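Local coordinates for EGF family domain-containing protein (Toxoplasma gondii, PDB 4Z80), which binds a peptide of the rhoptry neck protein RON2L1, a pairing probably used at the moving junction when the parasite invades host cells, at residues Gly402-Thr411 against Ala423-Pro434; Pro345-Val353 against Leu449-Pro460. One frame throughout, in Å; residues are numbered along the deposited sequence.

Interaction 1: residues Gly402-Thr411 against Ala423-Pro434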
loop_
_atom_site.group_PDB
_atom_site.type_symbol
_atom_site.label_atom_id
_atom_site.label_comp_id
_atom_site.label_asym_id
_atom_site.label_seq_id
_atom_site.Cartn_x
_atom_site.Cartn_y
_atom_site.Cartn_z
ATOM N N GLY A 402 19.533 8.565 5.929
ATOM C CA GLY A 402 18.905 8.618 7.238
ATOM C C GLY A 402 18.219 9.940 7.528
ATOM O O GLY A 402 17.928 10.238 8.689
ATOM N N TYR A 403 17.963 10.732 6.491
ATOM C CA TYR A 403 17.308 12.032 6.659
ATOM C C TYR A 403 15.793 11.859 6.635
ATOM O O TYR A 403 15.253 11.371 5.644
ATOM C CB TYR A 403 17.698 13.012 5.545
ATOM C CG TYR A 403 19.179 13.197 5.272
ATOM C CD1 TYR A 403 20.135 12.985 6.257
ATOM C CD2 TYR A 403 19.603 13.605 4.016
ATOM C CE1 TYR A 403 21.492 13.164 5.979
ATOM C CE2 TYR A 403 20.937 13.797 3.739
ATOM C CZ TYR A 403 21.869 13.576 4.714
ATOM O OH TYR A 403 23.199 13.758 4.380
ATOM N N HIS A 404 15.105 12.281 7.694
ATOM C CA HIS A 404 13.641 12.178 7.725
ATOM C C HIS A 404 12.938 13.507 7.907
ATOM O O HIS A 404 11.706 13.553 7.865
ATOM C CB HIS A 404 13.200 11.220 8.823
ATOM C CG HIS A 404 13.612 9.816 8.546
ATOM N ND1 HIS A 404 13.090 9.090 7.497
ATOM C CD2 HIS A 404 14.559 9.037 9.115
ATOM C CE1 HIS A 404 13.671 7.903 7.459
ATOM N NE2 HIS A 404 14.570 7.848 8.427
ATOM N N TRP A 405 13.711 14.573 8.086
ATOM C CA TRP A 405 13.186 15.915 8.311
ATOM C C TRP A 405 14.015 16.880 7.499
ATOM O O TRP A 405 15.244 16.765 7.474
ATOM C CB TRP A 405 13.244 16.288 9.800
ATOM C CG TRP A 405 12.677 15.230 10.687
ATOM C CD1 TRP A 405 11.383 15.120 11.118
ATOM C CD2 TRP A 405 13.375 14.099 11.228
ATOM N NE1 TRP A 405 11.236 13.996 11.898
ATOM C CE2 TRP A 405 12.444 13.350 11.977
ATOM C CE3 TRP A 405 14.697 13.645 11.151
ATOM C CZ2 TRP A 405 12.795 12.188 12.654
ATOM C CZ3 TRP A 405 15.038 12.493 11.816
ATOM C CH2 TRP A 405 14.098 11.766 12.551
ATOM N N ALA A 406 13.349 17.825 6.837
ATOM C CA ALA A 406 14.035 18.904 6.152
ATOM C C ALA A 406 13.341 20.227 6.411
ATOM O O ALA A 406 12.112 20.282 6.542
ATOM C CB ALA A 406 14.104 18.644 4.662
ATOM N N THR A 407 14.131 21.292 6.467
ATOM C CA THR A 407 13.619 22.655 6.536
ATOM C C THR A 407 14.015 23.343 5.261
ATOM O O THR A 407 15.207 23.402 4.931
ATOM C CB THR A 407 14.187 23.444 7.739
ATOM O OG1 THR A 407 13.758 22.846 8.967
ATOM C CG2 THR A 407 13.752 24.919 7.706
ATOM N N PHE A 408 13.018 23.841 4.542
ATOM C CA PHE A 408 13.237 24.646 3.357
ATOM C C PHE A 408 13.214 26.112 3.741
ATOM O O PHE A 408 12.295 26.560 4.418
ATOM C CB PHE A 408 12.179 24.359 2.303
ATOM C CG PHE A 408 12.314 25.196 1.068
ATOM C CD1 PHE A 408 13.249 24.873 0.104
ATOM C CD2 PHE A 408 11.491 26.293 0.860
ATOM C CE1 PHE A 408 13.381 25.633 -1.040
ATOM C CE2 PHE A 408 11.612 27.057 -0.290
ATOM C CZ PHE A 408 12.555 26.727 -1.242
ATOM N N VAL A 409 14.244 26.848 3.333
ATOM C CA VAL A 409 14.329 28.278 3.593
ATOM C C VAL A 409 14.334 29.005 2.259
ATOM O O VAL A 409 15.314 28.954 1.516
ATOM C CB VAL A 409 15.592 28.628 4.407
ATOM C CG1 VAL A 409 15.627 30.132 4.731
ATOM C CG2 VAL A 409 15.658 27.793 5.684
ATOM N N ALA A 410 13.230 29.681 1.948
ATOM C CA ALA A 410 13.106 30.418 0.697
ATOM C C ALA A 410 13.995 31.644 0.727
ATOM O O ALA A 410 14.170 32.273 1.774
ATOM C CB ALA A 410 11.669 30.825 0.451
ATOM N N THR A 411 14.554 31.982 -0.427
ATOM C CA THR A 411 15.410 33.154 -0.526
ATOM C C THR A 411 14.640 34.415 -0.130
ATOM O O THR A 411 15.111 35.190 0.703
ATOM C CB THR A 411 15.982 33.297 -1.944
ATOM O OG1 THR A 411 16.764 32.133 -2.251
ATOM C CG2 THR A 411 16.864 34.537 -2.055
ATOM N N ALA A 423 9.024 29.315 -5.481
ATOM C CA ALA A 423 10.153 29.908 -4.779
ATOM C C ALA A 423 11.361 28.992 -4.798
ATOM O O ALA A 423 11.218 27.777 -4.719
ATOM C CB ALA A 423 9.779 30.221 -3.350
ATOM N N ARG A 424 12.547 29.583 -4.905
ATOM C CA ARG A 424 13.774 28.826 -4.735
ATOM C C ARG A 424 14.429 29.206 -3.414
ATOM O O ARG A 424 14.162 30.269 -2.845
ATOM C CB ARG A 424 14.717 29.048 -5.918
ATOM C CG ARG A 424 14.133 28.512 -7.236
ATOM C CD ARG A 424 15.175 27.851 -8.127
ATOM N NE ARG A 424 14.536 27.082 -9.197
ATOM C CZ ARG A 424 14.708 25.781 -9.424
ATOM N NH1 ARG A 424 15.524 25.046 -8.672
ATOM N NH2 ARG A 424 14.058 25.208 -10.426
ATOM N N GLY A 425 15.265 28.308 -2.911
ATOM C CA GLY A 425 15.925 28.506 -1.645
ATOM C C GLY A 425 16.805 27.324 -1.300
ATOM O O GLY A 425 17.246 26.583 -2.179
ATOM N N LYS A 426 17.040 27.153 -0.009
ATOM C CA LYS A 426 17.968 26.160 0.493
ATOM C C LYS A 426 17.241 25.087 1.294
ATOM O O LYS A 426 16.391 25.410 2.123
ATOM C CB LYS A 426 19.021 26.847 1.355
ATOM C CG LYS A 426 20.330 26.112 1.453
ATOM C CD LYS A 426 21.390 27.030 2.036
ATOM C CE LYS A 426 22.785 26.489 1.843
ATOM N NZ LYS A 426 23.629 27.497 1.138
ATOM N N CYS A 427 17.572 23.825 1.021
ATOM C CA CYS A 427 17.065 22.686 1.789
ATOM C C CYS A 427 18.065 22.225 2.804
ATOM O O CYS A 427 19.202 21.932 2.450
ATOM C CB CYS A 427 16.772 21.487 0.910
ATOM S SG CYS A 427 16.073 21.825 -0.660
ATOM N N PHE A 428 17.656 22.139 4.063
ATOM C CA PHE A 428 18.512 21.622 5.126
ATOM C C PHE A 428 17.991 20.274 5.587
ATOM O O PHE A 428 16.833 20.160 5.969
ATOM C CB PHE A 428 18.576 22.595 6.302
ATOM C CG PHE A 428 19.198 23.907 5.954
ATOM C CD1 PHE A 428 20.567 24.082 6.027
ATOM C CD2 PHE A 428 18.414 24.969 5.539
ATOM C CE1 PHE A 428 21.138 25.290 5.700
ATOM C CE2 PHE A 428 18.982 26.179 5.212
ATOM C CZ PHE A 428 20.343 26.341 5.292
ATOM N N PHE A 429 18.847 19.257 5.557
ATOM C CA PHE A 429 18.452 17.889 5.879
ATOM C C PHE A 429 18.936 17.478 7.264
ATOM O O PHE A 429 20.073 17.774 7.653
ATOM C CB PHE A 429 19.009 16.910 4.833
ATOM C CG PHE A 429 18.542 17.165 3.432
ATOM C CD1 PHE A 429 17.274 16.789 3.031
ATOM C CD2 PHE A 429 19.387 17.737 2.496
ATOM C CE1 PHE A 429 16.844 17.005 1.735
ATOM C CE2 PHE A 429 18.963 17.961 1.200
ATOM C CZ PHE A 429 17.684 17.593 0.819
ATOM N N TYR A 430 18.076 16.772 7.998
ATOM C CA TYR A 430 18.353 16.375 9.370
ATOM C C TYR A 430 18.144 14.891 9.618
ATOM O O TYR A 430 17.248 14.276 9.024
ATOM C CB TYR A 430 17.447 17.148 10.324
ATOM C CG TYR A 430 17.465 18.644 10.139
ATOM C CD1 TYR A 430 18.539 19.409 10.569
ATOM C CD2 TYR A 430 16.385 19.301 9.557
ATOM C CE1 TYR A 430 18.541 20.778 10.411
ATOM C CE2 TYR A 430 16.381 20.662 9.387
ATOM C CZ TYR A 430 17.456 21.399 9.819
ATOM O OH TYR A 430 17.437 22.759 9.650
ATOM N N SER A 431 18.935 14.342 10.544
ATOM C CA SER A 431 18.726 12.986 11.042
ATOM C C SER A 431 18.428 12.964 12.546
ATOM O O SER A 431 18.374 11.892 13.153
ATOM C CB SER A 431 19.944 12.111 10.742
ATOM O OG SER A 431 21.091 12.595 11.416
ATOM N N THR A 432 18.214 14.149 13.121
ATOM C CA THR A 432 17.900 14.329 14.540
ATOM C C THR A 432 16.391 14.352 14.746
ATOM O O THR A 432 15.685 14.987 13.971
ATOM C CB THR A 432 18.483 15.645 15.083
ATOM O OG1 THR A 432 19.904 15.678 14.878
ATOM C CG2 THR A 432 18.178 15.807 16.574
ATOM N N VAL A 433 15.907 13.675 15.784
ATOM C CA VAL A 433 14.481 13.675 16.107
ATOM C C VAL A 433 14.078 15.053 16.636
ATOM O O VAL A 433 14.661 15.534 17.609
ATOM C CB VAL A 433 14.152 12.592 17.143
ATOM C CG1 VAL A 433 12.705 12.697 17.629
ATOM C CG2 VAL A 433 14.407 11.222 16.556
ATOM N N PRO A 434 13.068 15.688 16.015
ATOM C CA PRO A 434 12.691 17.040 16.448
ATOM C C PRO A 434 11.830 17.072 17.715
ATOM O O PRO A 434 11.082 16.131 17.983
ATOM C CB PRO A 434 11.902 17.573 15.254
ATOM C CG PRO A 434 11.263 16.362 14.667
ATOM C CD PRO A 434 12.289 15.251 14.838
HETATM O O HOH W 1 15.308 23.759 11.025
#

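Interaction 2: residues Pro345-Val353 against Leu449-Pro460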
loop_
_atom_site.group_PDB
_atom_site.type_symbol
_atom_site.label_atom_id
_atom_site.label_comp_id
_atom_site.label_asym_id
_atom_site.label_seq_id
_atom_site.Cartn_x
_atom_site.Cartn_y
_atom_site.Cartn_z
ATOM N N PRO A 345 3.597 11.278 10.728
ATOM C CA PRO A 345 3.380 12.624 10.199
ATOM C C PRO A 345 2.101 12.738 9.374
ATOM O O PRO A 345 1.649 11.764 8.766
ATOM C CB PRO A 345 4.617 12.862 9.316
ATOM C CG PRO A 345 5.612 11.856 9.769
ATOM C CD PRO A 345 4.830 10.672 10.186
ATOM N N PRO A 346 1.516 13.936 9.344
ATOM C CA PRO A 346 0.346 14.189 8.506
ATOM C C PRO A 346 0.727 14.325 7.035
ATOM O O PRO A 346 1.908 14.354 6.679
ATOM C CB PRO A 346 -0.182 15.503 9.066
ATOM C CG PRO A 346 1.062 16.220 9.458
ATOM C CD PRO A 346 1.963 15.160 10.031
ATOM N N ARG A 347 -0.285 14.409 6.188
ATOM C CA ARG A 347 -0.095 14.506 4.753
ATOM C C ARG A 347 0.614 15.776 4.326
ATOM O O ARG A 347 1.486 15.746 3.459
ATOM C CB ARG A 347 -1.454 14.420 4.059
ATOM C CG ARG A 347 -1.406 14.493 2.553
ATOM C CD ARG A 347 -2.785 14.285 1.974
ATOM N NE ARG A 347 -3.591 15.474 2.174
ATOM C CZ ARG A 347 -3.879 16.368 1.233
ATOM N NH1 ARG A 347 -3.454 16.216 -0.013
ATOM N NH2 ARG A 347 -4.615 17.421 1.545
ATOM N N GLU A 348 0.234 16.897 4.920
ATOM C CA GLU A 348 0.693 18.184 4.430
ATOM C C GLU A 348 2.037 18.601 5.009
ATOM O O GLU A 348 2.305 18.366 6.185
ATOM C CB GLU A 348 -0.328 19.267 4.762
ATOM C CG GLU A 348 -1.755 18.963 4.303
ATOM C CD GLU A 348 -2.590 18.192 5.321
ATOM O OE1 GLU A 348 -2.054 17.724 6.347
ATOM O OE2 GLU A 348 -3.816 18.070 5.089
ATOM N N PRO A 349 2.875 19.255 4.190
ATOM C CA PRO A 349 4.030 19.921 4.786
ATOM C C PRO A 349 3.590 20.971 5.785
ATOM O O PRO A 349 2.421 21.369 5.767
ATOM C CB PRO A 349 4.738 20.561 3.582
ATOM C CG PRO A 349 4.233 19.862 2.405
ATOM C CD PRO A 349 2.831 19.438 2.732
ATOM N N LEU A 350 4.507 21.419 6.636
ATOM C CA LEU A 350 4.173 22.391 7.664
ATOM C C LEU A 350 4.673 23.770 7.239
ATOM O O LEU A 350 5.880 24.003 7.127
ATOM C CB LEU A 350 4.767 21.976 9.007
ATOM C CG LEU A 350 4.460 20.551 9.478
ATOM C CD1 LEU A 350 5.251 20.247 10.723
ATOM C CD2 LEU A 350 2.957 20.379 9.708
ATOM N N LYS A 351 3.750 24.700 6.999
ATOM C CA LYS A 351 4.149 26.017 6.539
ATOM C C LYS A 351 4.688 26.873 7.677
ATOM O O LYS A 351 4.260 26.762 8.833
ATOM C CB LYS A 351 2.982 26.739 5.851
ATOM C CG LYS A 351 1.827 27.115 6.759
ATOM C CD LYS A 351 0.851 28.020 6.014
ATOM C CE LYS A 351 -0.314 28.426 6.901
ATOM N NZ LYS A 351 -1.195 29.401 6.209
ATOM N N ASN A 352 5.666 27.699 7.326
ATOM C CA ASN A 352 6.149 28.771 8.180
ATOM C C ASN A 352 6.766 28.291 9.483
ATOM O O ASN A 352 6.706 28.983 10.490
ATOM C CB ASN A 352 5.006 29.755 8.475
ATOM C CG ASN A 352 4.508 30.460 7.231
ATOM O OD1 ASN A 352 3.342 30.334 6.859
ATOM N ND2 ASN A 352 5.393 31.206 6.574
ATOM N N VAL A 353 7.391 27.113 9.460
ATOM C CA VAL A 353 8.105 26.632 10.632
ATOM C C VAL A 353 9.407 25.950 10.248
ATOM O O VAL A 353 9.594 25.551 9.095
ATOM C CB VAL A 353 7.254 25.663 11.481
ATOM C CG1 VAL A 353 6.145 26.434 12.228
ATOM C CG2 VAL A 353 6.666 24.546 10.618
ATOM N N LEU A 449 7.792 11.173 5.065
ATOM C CA LEU A 449 6.463 10.580 4.874
ATOM C C LEU A 449 5.413 11.607 4.425
ATOM O O LEU A 449 4.255 11.246 4.196
ATOM C CB LEU A 449 6.021 9.904 6.178
ATOM C CG LEU A 449 6.770 8.615 6.541
ATOM C CD1 LEU A 449 6.583 8.289 8.000
ATOM C CD2 LEU A 449 6.302 7.453 5.680
ATOM N N SER A 450 5.821 12.867 4.297
ATOM C CA SER A 450 4.920 13.956 3.882
ATOM C C SER A 450 4.699 13.982 2.374
ATOM O O SER A 450 5.577 13.596 1.597
ATOM C CB SER A 450 5.484 15.324 4.288
ATOM O OG SER A 450 5.864 15.385 5.645
ATOM N N ALA A 451 3.538 14.475 1.949
ATOM C CA ALA A 451 3.378 14.897 0.561
ATOM C C ALA A 451 4.318 16.085 0.291
ATOM O O ALA A 451 4.781 16.746 1.231
ATOM C CB ALA A 451 1.934 15.259 0.267
ATOM N N VAL A 452 4.598 16.358 -0.983
ATOM C CA VAL A 452 5.613 17.358 -1.329
ATOM C C VAL A 452 5.086 18.611 -2.020
ATOM O O VAL A 452 5.873 19.417 -2.488
ATOM C CB VAL A 452 6.726 16.747 -2.228
ATOM C CG1 VAL A 452 7.372 15.563 -1.532
ATOM C CG2 VAL A 452 6.197 16.334 -3.597
ATOM N N ASP A 453 3.767 18.795 -2.068
ATOM C CA ASP A 453 3.187 20.010 -2.640
ATOM C C ASP A 453 3.219 21.148 -1.619
ATOM O O ASP A 453 2.504 21.105 -0.627
ATOM C CB ASP A 453 1.752 19.749 -3.090
ATOM C CG ASP A 453 1.154 20.911 -3.872
ATOM O OD1 ASP A 453 1.789 21.988 -3.970
ATOM O OD2 ASP A 453 0.033 20.739 -4.391
ATOM N N PRO A 454 4.051 22.176 -1.850
ATOM C CA PRO A 454 4.077 23.248 -0.853
ATOM C C PRO A 454 2.759 24.020 -0.772
ATOM O O PRO A 454 2.504 24.659 0.250
ATOM C CB PRO A 454 5.219 24.152 -1.343
ATOM C CG PRO A 454 5.351 23.863 -2.784
ATOM C CD PRO A 454 5.001 22.418 -2.954
ATOM N N SER A 455 1.927 23.938 -1.807
ATOM C CA SER A 455 0.711 24.748 -1.855
ATOM C C SER A 455 -0.393 24.210 -0.944
ATOM O O SER A 455 -1.382 24.905 -0.695
ATOM C CB SER A 455 0.191 24.857 -3.292
ATOM O OG SER A 455 -0.414 23.654 -3.735
ATOM N N ILE A 456 -0.233 22.989 -0.438
ATOM C CA ILE A 456 -1.209 22.431 0.506
ATOM C C ILE A 456 -0.727 22.513 1.952
ATOM O O ILE A 456 -1.395 22.017 2.863
ATOM C CB ILE A 456 -1.561 20.953 0.191
ATOM C CG1 ILE A 456 -0.378 20.008 0.456
ATOM C CG2 ILE A 456 -2.053 20.839 -1.257
ATOM C CD1 ILE A 456 -0.717 18.543 0.257
ATOM N N ALA A 457 0.427 23.137 2.175
ATOM C CA ALA A 457 0.994 23.173 3.510
ATOM C C ALA A 457 0.049 23.836 4.508
ATOM O O ALA A 457 -0.650 24.801 4.185
ATOM C CB ALA A 457 2.336 23.900 3.503
ATOM N N ILE A 458 0.046 23.311 5.724
ATOM C CA ILE A 458 -0.741 23.895 6.803
ATOM C C ILE A 458 0.091 24.073 8.069
ATOM O O ILE A 458 1.268 23.718 8.121
ATOM C CB ILE A 458 -1.992 23.042 7.118
ATOM C CG1 ILE A 458 -1.590 21.669 7.653
ATOM C CG2 ILE A 458 -2.868 22.909 5.884
ATOM C CD1 ILE A 458 -2.785 20.784 8.068
ATOM N N ASP A 459 -0.514 24.656 9.091
ATOM C CA ASP A 459 0.168 24.864 10.359
ATOM C C ASP A 459 0.291 23.588 11.168
ATOM O O ASP A 459 -0.583 22.728 11.113
ATOM C CB ASP A 459 -0.579 25.894 11.199
ATOM C CG ASP A 459 -0.693 27.222 10.512
ATOM O OD1 ASP A 459 0.354 27.783 10.130
ATOM O OD2 ASP A 459 -1.834 27.708 10.356
ATOM N N PRO A 460 1.369 23.473 11.948
ATOM C CA PRO A 460 1.395 22.460 12.998
ATOM C C PRO A 460 0.471 22.880 14.126
ATOM O O PRO A 460 0.009 24.020 14.133
ATOM C CB PRO A 460 2.845 22.469 13.457
ATOM C CG PRO A 460 3.246 23.905 13.278
ATOM C CD PRO A 460 2.532 24.376 12.035
HETATM O O HOH W 2 3.863 16.199 7.085
HETATM O O HOH W 3 2.871 27.792 11.027
HETATM O O HOH W 4 -2.633 26.698 5.314
#

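Interaction 1: residues Gly402-Thr411 against Ala423-Pro434
Thr407 OG1 and Tyr430 OH are joined through one water, which lies 2.7 Å from Thr407 OG1; Trp355 N also bonds the threonine hydroxyl. With OG1 set beside its own backbone N (chi1 -64°), the hydroxyl meets the Tyr430 ring at its edge, 3.4 Å from CE2. Strands 405-410 and 424-430 run antiparallel here, the central pair of a four-stranded sheet, probably in domain II, the second of the two PAN-type domains of AMA proteins. Paired bonds link Thr407 with Phe428 and Val409 with Lys426, the straightest of these four from Val409 N to Lys426 O (2.9 Å, N-H...O 171°). At the start of its strand, Trp405 takes the chain that leaves strand 424-430 over one face of its indole: Pro434 CD sits over the five-membered ring, 3.6 Å from the centroid, Thr432 O lies above the six-membered part, and His404 CB covers the opposite face. The indole NE1 bonds Phe19 O. On the sheet face carrying Ala406 and Phe408, Phe429 CB stands over the Tyr403 ring, 3.8 Å from its centroid, and the two rings, near parallel, are slid apart. Cys427, disulfide-bonded to Cys381, ties this face to helix 378-387.

Interaction 2: residues Pro345-Val353 against Leu449-Pro460
Pro349 O accepts the N-H of Ile458 at 3.1 Å, and Ile458 O in turn takes the N-H of Lys351, which arrives from above the carbonyl plane, 42° out of it. These two bonds bridge Leu350 and Ile458 and join the loop between helix 340-343 and strand 353-359 to the chain that follows strand 443-447; a third, from Ala451 N to Arg347 O (2.8 Å), fastens the other end. Between them the Pro349 ring wedges in, CG 3.4 Å from Ala451 O and CB against the methyl of Ala457. Ile456 swings CG1 between its backbone N and carbonyl carbon (chi1 69°), which sends CD1 over one face of the Arg347 guanidinium, 3.6 Å from NH1; Ser327 O binds that same nitrogen. Glu348 bends at chi2 (89°), placing OE1 3.6 Å from Ile458 CD1. Farther along, the extended Lys351 chain crosses Asp459, with CE 3.4 Å from OD1, while Val353 CG1 touches the CG corner of the Pro460 ring.

In the next shell, Asp453 OD1 accepts Ser455 N, which makes an Asx turn at the start of 3-10 segment 454-456, and Ser455 OG from the same carboxylate face. One water donates to Pro346 O and Glu348 O and accepts from Ser450 OG, whose hydroxyl also bonds Thr447. Ala451 O is buried without a polar partner. Another water donates to Lys351 O and Asp459 OD1. Lys351 NZ, 4.5 Å from Asp459 OD1, is beyond salt-bridge distance, so cohesion probably rests more on backbone bonds, ordered water and proline and aliphatic surfaces than on charge.

Overall arrangement
Interaction 2 joins chain parts 96 residues apart, and both segments of interaction 1 fall within the intervening sequence, only 12 residues from each other. The centres of interactions 1 and 2 lie about 13 Å apart on the same side of the chain's centre, with nearest atoms about 4 Å apart. Strand 443-447 links them: it borders strand 405-410 in the sheet of interaction 1, bonds Leu350 through Ala445, and runs on into 449-460. Strand 353-359, which begins at the last residue of 345-353, puts Trp355 against Trp405 and Tyr430. Helix 378-387 touches side chains of both contacts, so two loops distant in sequence pack beside the sheet, next to its edge strand 443-447.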